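Local coordinates for cellulase (PDB 3WX5), which hydrolyses internal beta-1,4-glucosidic bonds of cellulose as an endoglucanase of glycoside hydrolase family 12, at residues A[120-125]-A[190-195]; A[140-145]-A[208-213]; A[171-174]-A[180-183]. One frame throughout, in Å; residues are numbered along the deposited sequence.

Contact 1 of 3, residues A[120-125]-A[190-195]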
# COMPACT_ATOMS: atom_id res chain seq x y z
N ALA A 120 7.72 3.15 3.81
CA ALA A 120 6.35 3.11 4.32
C ALA A 120 5.50 3.76 3.24
O ALA A 120 5.79 4.88 2.83
CB ALA A 120 6.25 3.94 5.64
N ALA A 121 4.54 3.01 2.70
CA ALA A 121 3.97 3.37 1.40
C ALA A 121 2.57 2.80 1.22
O ALA A 121 2.31 1.65 1.57
CB ALA A 121 4.88 2.93 0.26
N TYR A 122 1.68 3.62 0.67
CA TYR A 122 0.39 3.12 0.16
C TYR A 122 0.68 2.32 -1.12
O TYR A 122 1.65 2.60 -1.83
CB TYR A 122 -0.51 4.31 -0.17
CG TYR A 122 -1.22 4.88 1.02
CD1 TYR A 122 -0.60 5.80 1.87
CD2 TYR A 122 -2.49 4.46 1.35
CE1 TYR A 122 -1.27 6.32 2.96
CE2 TYR A 122 -3.18 4.98 2.41
CZ TYR A 122 -2.55 5.89 3.24
OH TYR A 122 -3.21 6.42 4.33
N ASP A 123 -0.23 1.42 -1.47
CA ASP A 123 -0.13 0.60 -2.68
C ASP A 123 -1.57 0.41 -3.13
O ASP A 123 -2.38 -0.14 -2.37
CB ASP A 123 0.52 -0.77 -2.30
CG ASP A 123 1.14 -1.47 -3.49
OD1 ASP A 123 1.35 -0.78 -4.48
OD2 ASP A 123 1.48 -2.68 -3.42
N LEU A 124 -1.95 1.01 -4.27
CA LEU A 124 -3.32 0.86 -4.77
C LEU A 124 -3.27 0.08 -6.08
O LEU A 124 -2.43 0.36 -6.94
CB LEU A 124 -3.95 2.24 -5.04
CG LEU A 124 -4.46 3.05 -3.84
CD1 LEU A 124 -3.33 3.45 -2.93
CD2 LEU A 124 -5.19 4.31 -4.35
N TRP A 125 -4.28 -0.78 -6.31
CA TRP A 125 -4.21 -1.73 -7.41
C TRP A 125 -5.42 -1.49 -8.31
O TRP A 125 -6.55 -1.35 -7.82
CB TRP A 125 -4.21 -3.19 -6.89
CG TRP A 125 -2.89 -3.64 -6.35
CD1 TRP A 125 -2.56 -3.84 -5.03
CD2 TRP A 125 -1.71 -3.93 -7.11
NE1 TRP A 125 -1.25 -4.27 -4.95
CE2 TRP A 125 -0.69 -4.27 -6.20
CE3 TRP A 125 -1.42 -3.95 -8.48
CZ2 TRP A 125 0.58 -4.70 -6.61
CZ3 TRP A 125 -0.14 -4.32 -8.89
CH2 TRP A 125 0.87 -4.61 -7.95
N THR A 190 5.58 10.96 9.15
CA THR A 190 5.23 9.78 9.93
C THR A 190 3.72 9.62 10.06
O THR A 190 3.26 8.71 10.72
CB THR A 190 5.90 9.80 11.32
OG1 THR A 190 5.54 11.00 12.02
CG2 THR A 190 7.43 9.75 11.15
N GLU A 191 2.95 10.53 9.47
CA GLU A 191 1.50 10.44 9.56
C GLU A 191 0.87 11.24 8.44
O GLU A 191 1.43 12.21 7.96
CB GLU A 191 1.06 10.99 10.92
CG GLU A 191 -0.43 10.98 11.17
CD GLU A 191 -0.78 11.39 12.62
OE1 GLU A 191 0.13 11.85 13.35
OE2 GLU A 191 -1.95 11.23 13.03
N VAL A 192 -0.28 10.76 7.96
CA VAL A 192 -1.14 11.54 7.09
C VAL A 192 -2.56 11.53 7.64
O VAL A 192 -3.02 10.54 8.22
CB VAL A 192 -1.16 11.00 5.61
CG1 VAL A 192 0.23 11.08 4.98
CG2 VAL A 192 -1.67 9.55 5.56
N THR A 193 -3.21 12.69 7.53
CA THR A 193 -4.59 12.86 7.98
C THR A 193 -5.43 13.34 6.81
O THR A 193 -5.12 14.39 6.19
CB THR A 193 -4.66 13.91 9.12
OG1 THR A 193 -3.81 13.48 10.19
CG2 THR A 193 -6.09 14.06 9.64
N GLN A 194 -6.42 12.53 6.45
CA GLN A 194 -7.30 12.79 5.32
C GLN A 194 -6.49 13.06 4.04
O GLN A 194 -6.78 14.00 3.27
CB GLN A 194 -8.24 13.97 5.65
CG GLN A 194 -9.14 13.67 6.89
CD GLN A 194 -9.87 14.90 7.41
OE1 GLN A 194 -9.87 15.18 8.61
NE2 GLN A 194 -10.43 15.67 6.51
N LEU A 195 -5.56 12.15 3.77
CA LEU A 195 -4.76 12.26 2.56
C LEU A 195 -5.67 12.04 1.39
O LEU A 195 -6.45 11.07 1.39
CB LEU A 195 -3.63 11.22 2.55
CG LEU A 195 -2.67 11.35 1.36
CD1 LEU A 195 -1.84 12.68 1.41
CD2 LEU A 195 -1.75 10.15 1.34
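Tyr122 reaches across from strand 117-127 with its phenol end pointed at Val192 and ring carbon CE1 near Leu195. The close part of the contact is small and wholly buried. Methyl CG2 of Val192 meets the ring at its edge, near the ring plane, 3.7 Å from Tyr122 OH. CD2 of Leu195 approaches ring carbon CE1 of Tyr122 obliquely, at 4.2 Å. Leucine suits this buried place as a branched apolar residue; its CG, anti to the backbone N (chi1 -175°), carries CD2 inward to the tyrosine. A tyrosine spans the gap well, since the nearest CA atoms, of Tyr122 and Leu195, are still 10.8 Å apart; its buried hydroxyl is satisfied by a hydrogen bond with Ser106 OG on strand 101-111. The outer side is looser: between the two apolar residues the chain turns a corner at Thr193 and Gln194, and these, with Glu191, are exposed and take no part, as polar residues at a surface can. Gln194 and Leu195 both face Ser106, forming a G1 beta bulge. Apolar contacts between two sheets, here the large mixed sheet and the antiparallel sheet that holds strand 191-196, are characteristic of the beta-sandwich (jelly-roll) fold of family 12.

Contact 2 of 3, residues A[140-145]-A[208-213]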
# COMPACT_ATOMS: atom_id res chain seq x y z
N ALA A 140 -2.68 -1.34 -13.30
CA ALA A 140 -1.70 -0.39 -12.74
C ALA A 140 -1.57 -0.59 -11.24
O ALA A 140 -2.44 -1.17 -10.58
CB ALA A 140 -2.11 1.06 -13.04
N GLU A 141 -0.44 -0.12 -10.73
CA GLU A 141 -0.18 -0.07 -9.32
C GLU A 141 0.26 1.35 -9.04
O GLU A 141 1.16 1.88 -9.72
CB GLU A 141 0.98 -1.03 -8.96
CG GLU A 141 1.48 -0.89 -7.51
CD GLU A 141 2.69 -1.77 -7.23
OE1 GLU A 141 3.29 -2.34 -8.17
OE2 GLU A 141 3.04 -1.92 -6.04
N LEU A 142 -0.38 1.97 -8.05
CA LEU A 142 -0.05 3.33 -7.66
C LEU A 142 0.43 3.34 -6.22
O LEU A 142 -0.29 2.93 -5.31
CB LEU A 142 -1.25 4.26 -7.85
CG LEU A 142 -1.03 5.76 -7.68
CD1 LEU A 142 -2.15 6.58 -8.38
CD2 LEU A 142 -0.94 6.12 -6.20
N MET A 143 1.69 3.70 -6.03
CA MET A 143 2.27 3.76 -4.70
C MET A 143 2.41 5.22 -4.24
O MET A 143 2.68 6.11 -5.04
CB MET A 143 3.66 3.11 -4.68
CG MET A 143 3.73 1.68 -5.20
SD MET A 143 5.13 0.78 -4.44
CE MET A 143 4.53 0.41 -2.77
N ILE A 144 2.40 5.40 -2.92
CA ILE A 144 2.64 6.71 -2.33
C ILE A 144 3.59 6.51 -1.18
O ILE A 144 3.21 5.91 -0.17
CB ILE A 144 1.35 7.34 -1.79
CG1 ILE A 144 0.33 7.49 -2.93
CG2 ILE A 144 1.67 8.73 -1.20
CD1 ILE A 144 -1.08 7.87 -2.48
N TRP A 145 4.84 6.92 -1.38
CA TRP A 145 5.91 6.63 -0.42
C TRP A 145 6.00 7.81 0.55
O TRP A 145 6.22 8.95 0.13
CB TRP A 145 7.27 6.49 -1.13
CG TRP A 145 7.45 5.24 -2.00
CD1 TRP A 145 6.48 4.54 -2.68
CD2 TRP A 145 8.69 4.57 -2.27
NE1 TRP A 145 7.05 3.45 -3.33
CE2 TRP A 145 8.41 3.48 -3.13
CE3 TRP A 145 10.03 4.82 -1.91
CZ2 TRP A 145 9.40 2.59 -3.56
CZ3 TRP A 145 11.04 3.96 -2.38
CH2 TRP A 145 10.72 2.87 -3.22
N GLY A 208 -1.70 9.56 -18.45
CA GLY A 208 -1.92 8.43 -19.33
C GLY A 208 -1.48 7.11 -18.73
O GLY A 208 -1.41 6.11 -19.44
N TYR A 209 -1.21 7.09 -17.43
CA TYR A 209 -0.72 5.86 -16.77
C TYR A 209 -1.85 4.98 -16.26
O TYR A 209 -1.64 3.79 -16.01
CB TYR A 209 0.21 6.21 -15.60
CG TYR A 209 1.44 7.03 -15.99
CD1 TYR A 209 2.04 6.86 -17.23
CD2 TYR A 209 2.11 7.79 -15.05
CE1 TYR A 209 3.20 7.60 -17.59
CE2 TYR A 209 3.28 8.52 -15.38
CZ TYR A 209 3.79 8.43 -16.64
OH TYR A 209 4.96 9.10 -16.96
N ILE A 210 -2.98 5.59 -15.95
CA ILE A 210 -4.14 4.81 -15.51
C ILE A 210 -5.29 5.16 -16.44
O ILE A 210 -5.55 6.34 -16.71
CB ILE A 210 -4.51 5.13 -14.05
CG1 ILE A 210 -3.44 4.57 -13.09
CG2 ILE A 210 -5.87 4.51 -13.70
CD1 ILE A 210 -3.72 4.82 -11.68
N SER A 211 -5.96 4.16 -16.98
CA SER A 211 -7.19 4.43 -17.72
C SER A 211 -8.36 4.67 -16.77
O SER A 211 -8.61 3.86 -15.88
CB SER A 211 -7.54 3.29 -18.67
OG SER A 211 -8.87 3.44 -19.17
N PRO A 212 -9.14 5.74 -17.02
CA PRO A 212 -10.26 6.02 -16.11
C PRO A 212 -11.36 4.96 -16.19
O PRO A 212 -12.24 4.93 -15.32
CB PRO A 212 -10.74 7.42 -16.56
CG PRO A 212 -10.33 7.53 -17.99
CD PRO A 212 -9.06 6.69 -18.15
N THR A 213 -11.29 4.05 -17.16
CA THR A 213 -12.26 2.94 -17.20
C THR A 213 -11.74 1.68 -16.48
O THR A 213 -12.48 0.72 -16.29
CB THR A 213 -12.68 2.55 -18.62
OG1 THR A 213 -11.53 2.14 -19.37
CG2 THR A 213 -13.36 3.72 -19.34
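Ile210 lays its side chain against Ala140 and Leu142, two residues of strand 140-149 whose CB atoms both point toward the loop 208-213. Apolar contact is the main interaction. The CB of Ala140 rests 3.8 Å from CG1 of Ile210, and the small methyl suits a place where the backbones come near, the CA atoms of Ala140 and Ile210 being 6.4 Å apart. Farther out, CD1 of Leu142 meets CD1 of Ile210 at 4.1 Å, methyl to methyl, the two side chains crossing at about a right angle. The isoleucine can serve both partners because CG1 lies anti to its carbonyl carbon (chi1 -70°) and CD1 continues in an extended line (chi2 180°), so that one branch runs past the alanine to the leucine. Ala204 of helix 197-206 also touches Ile210, and Phe200 of that helix touches Leu142.

No hydrogen bond crosses the pair; Tyr209 O merely packs against CB of Ala140, at 4.1 Å, and the ring of Tyr209 leads away to stack on Phe173. Within the loop, Ser211 OG and Thr213 OG1 share a hydrogen bond of 3.0 Å, a link between short hydroxyl side chains. On the strand, Trp145 NE1 gives a weak hydrogen bond to Met143 SD.

Backbone shape brings the loop here. Gly208 ends helix 197-206 in a Schellman motif, its positive phi of 86° being one that glycine adopts readily, and the chain then passes over the face of the sheet that carries Ala140 and Leu142.

With no hydrogen bond between the two segments, the loop is held to strand 140-149 by burial of aliphatic surface, which depends on shape and fit rather than on the direction of any bond.

Contact 3 of 3, residues A[171-174]-A[180-183]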
# COMPACT_ATOMS: atom_id res chain seq x y z
N VAL A 171 7.45 11.92 -9.17
CA VAL A 171 6.64 10.94 -9.88
C VAL A 171 7.56 9.96 -10.61
O VAL A 171 8.48 10.40 -11.33
CB VAL A 171 5.68 11.62 -10.90
CG1 VAL A 171 4.73 10.63 -11.48
CG2 VAL A 171 4.89 12.78 -10.22
N TRP A 172 7.41 8.67 -10.31
CA TRP A 172 8.20 7.59 -10.95
C TRP A 172 7.28 6.70 -11.73
O TRP A 172 6.15 6.45 -11.29
CB TRP A 172 8.87 6.74 -9.87
CG TRP A 172 9.92 7.50 -9.11
CD1 TRP A 172 9.72 8.50 -8.19
CD2 TRP A 172 11.32 7.35 -9.26
NE1 TRP A 172 10.95 8.98 -7.75
CE2 TRP A 172 11.94 8.27 -8.38
CE3 TRP A 172 12.12 6.45 -9.99
CZ2 TRP A 172 13.33 8.35 -8.25
CZ3 TRP A 172 13.50 6.56 -9.89
CH2 TRP A 172 14.09 7.49 -9.01
N PHE A 173 7.74 6.21 -12.89
CA PHE A 173 6.88 5.40 -13.76
C PHE A 173 7.67 4.20 -14.28
O PHE A 173 8.79 4.36 -14.76
CB PHE A 173 6.38 6.22 -14.96
CG PHE A 173 5.58 5.41 -15.95
CD1 PHE A 173 4.41 4.79 -15.56
CD2 PHE A 173 6.08 5.16 -17.22
CE1 PHE A 173 3.69 4.00 -16.44
CE2 PHE A 173 5.37 4.37 -18.11
CZ PHE A 173 4.18 3.77 -17.71
N ALA A 174 7.09 3.00 -14.20
CA ALA A 174 7.63 1.87 -14.97
C ALA A 174 6.54 1.24 -15.81
O ALA A 174 5.46 0.92 -15.31
CB ALA A 174 8.23 0.80 -14.03
N TYR A 180 3.29 0.91 -13.37
CA TYR A 180 3.68 1.20 -11.99
C TYR A 180 3.91 2.69 -11.87
O TYR A 180 4.71 3.27 -12.62
CB TYR A 180 4.98 0.48 -11.68
CG TYR A 180 5.68 0.88 -10.39
CD1 TYR A 180 5.49 0.16 -9.22
CD2 TYR A 180 6.69 1.85 -10.41
CE1 TYR A 180 6.18 0.47 -8.03
CE2 TYR A 180 7.42 2.18 -9.21
CZ TYR A 180 7.17 1.46 -8.05
OH TYR A 180 7.94 1.68 -6.92
N ILE A 181 3.17 3.34 -10.98
CA ILE A 181 3.38 4.76 -10.72
C ILE A 181 3.67 4.96 -9.24
O ILE A 181 2.93 4.48 -8.40
CB ILE A 181 2.14 5.64 -11.07
CG1 ILE A 181 1.48 5.19 -12.40
CG2 ILE A 181 2.59 7.10 -11.19
CD1 ILE A 181 0.26 4.27 -12.21
N ALA A 182 4.79 5.60 -8.92
CA ALA A 182 5.09 5.84 -7.50
C ALA A 182 5.22 7.33 -7.24
O ALA A 182 5.93 8.04 -7.98
CB ALA A 182 6.36 5.12 -7.11
N TYR A 183 4.59 7.79 -6.17
CA TYR A 183 4.76 9.19 -5.75
C TYR A 183 5.59 9.16 -4.48
O TYR A 183 5.12 8.69 -3.46
CB TYR A 183 3.41 9.85 -5.47
CG TYR A 183 2.55 9.95 -6.72
CD1 TYR A 183 1.77 8.87 -7.15
CD2 TYR A 183 2.60 11.10 -7.53
CE1 TYR A 183 1.02 8.94 -8.34
CE2 TYR A 183 1.83 11.19 -8.71
CZ TYR A 183 1.05 10.11 -9.10
OH TYR A 183 0.39 10.12 -10.32
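An antiparallel beta hairpin joins strand 167-175 to strand 179-185, and this contact is part of its ladder, within the mixed sheet of the enzyme. Two hydrogen-bonded pairs carry it. Trp172 N donates to Ala182 O at 2.8 Å, and Ala182 N returns the bond to Trp172 O; Ala174 and Tyr180 do likewise, Tyr180 N to Ala174 O being the straightest at 171°. Trp172, Ala174, Tyr180 and Ala182 share one face of the sheet, where Ala174 and Ala182 leave room beside their large partners: CB of Ala174 lies 4.0 Å from CB of Tyr180. Tyr180 OH bonds Gly155 N, and Trp172 NE1 hydrogen-bonds Glu170 OE1.

The other face carries Val171, Phe173, Ile181 and Tyr183. Val171 stands alongside two neighbours: CG1 lies 4.1 Å from CG2 of Ile181, while CG2 comes obliquely to the Tyr183 ring, 3.8 Å from CE2. Its branching at CB lets one residue touch both. Cutting Val171 back to an alanine is likely to open a gap beside the Tyr183 ring, leaving its CE2 and Ile181 CG2 without their methyl partners. Phe173 brings the edge of its ring to Ile181, CD1 lying 4.3 Å from Ile181 CG1.

How the contacts relate
All three contacts reach the large mixed sheet. Contact 1 lies on strand 117-127 and contact 2 on its neighbour 140-149; their centres are 15 Å apart, and they touch where Leu124 N probably bonds Leu142 O. Strand 179-185 of contact 3 pairs parallel with strand 140-149, and the centres of contacts 2 and 3 are 8 Å apart; contacts 1 and 3, 15 Å apart, do not touch. Along the chain the segments run 120-125, 140-145, 171-174, 180-183, 190-195 and 208-213: contacts 1 and 2 interleave, and the hairpin of contact 3 falls within the span of both. The sheet is thus tied to the opposing sheet, to a loop and to itself.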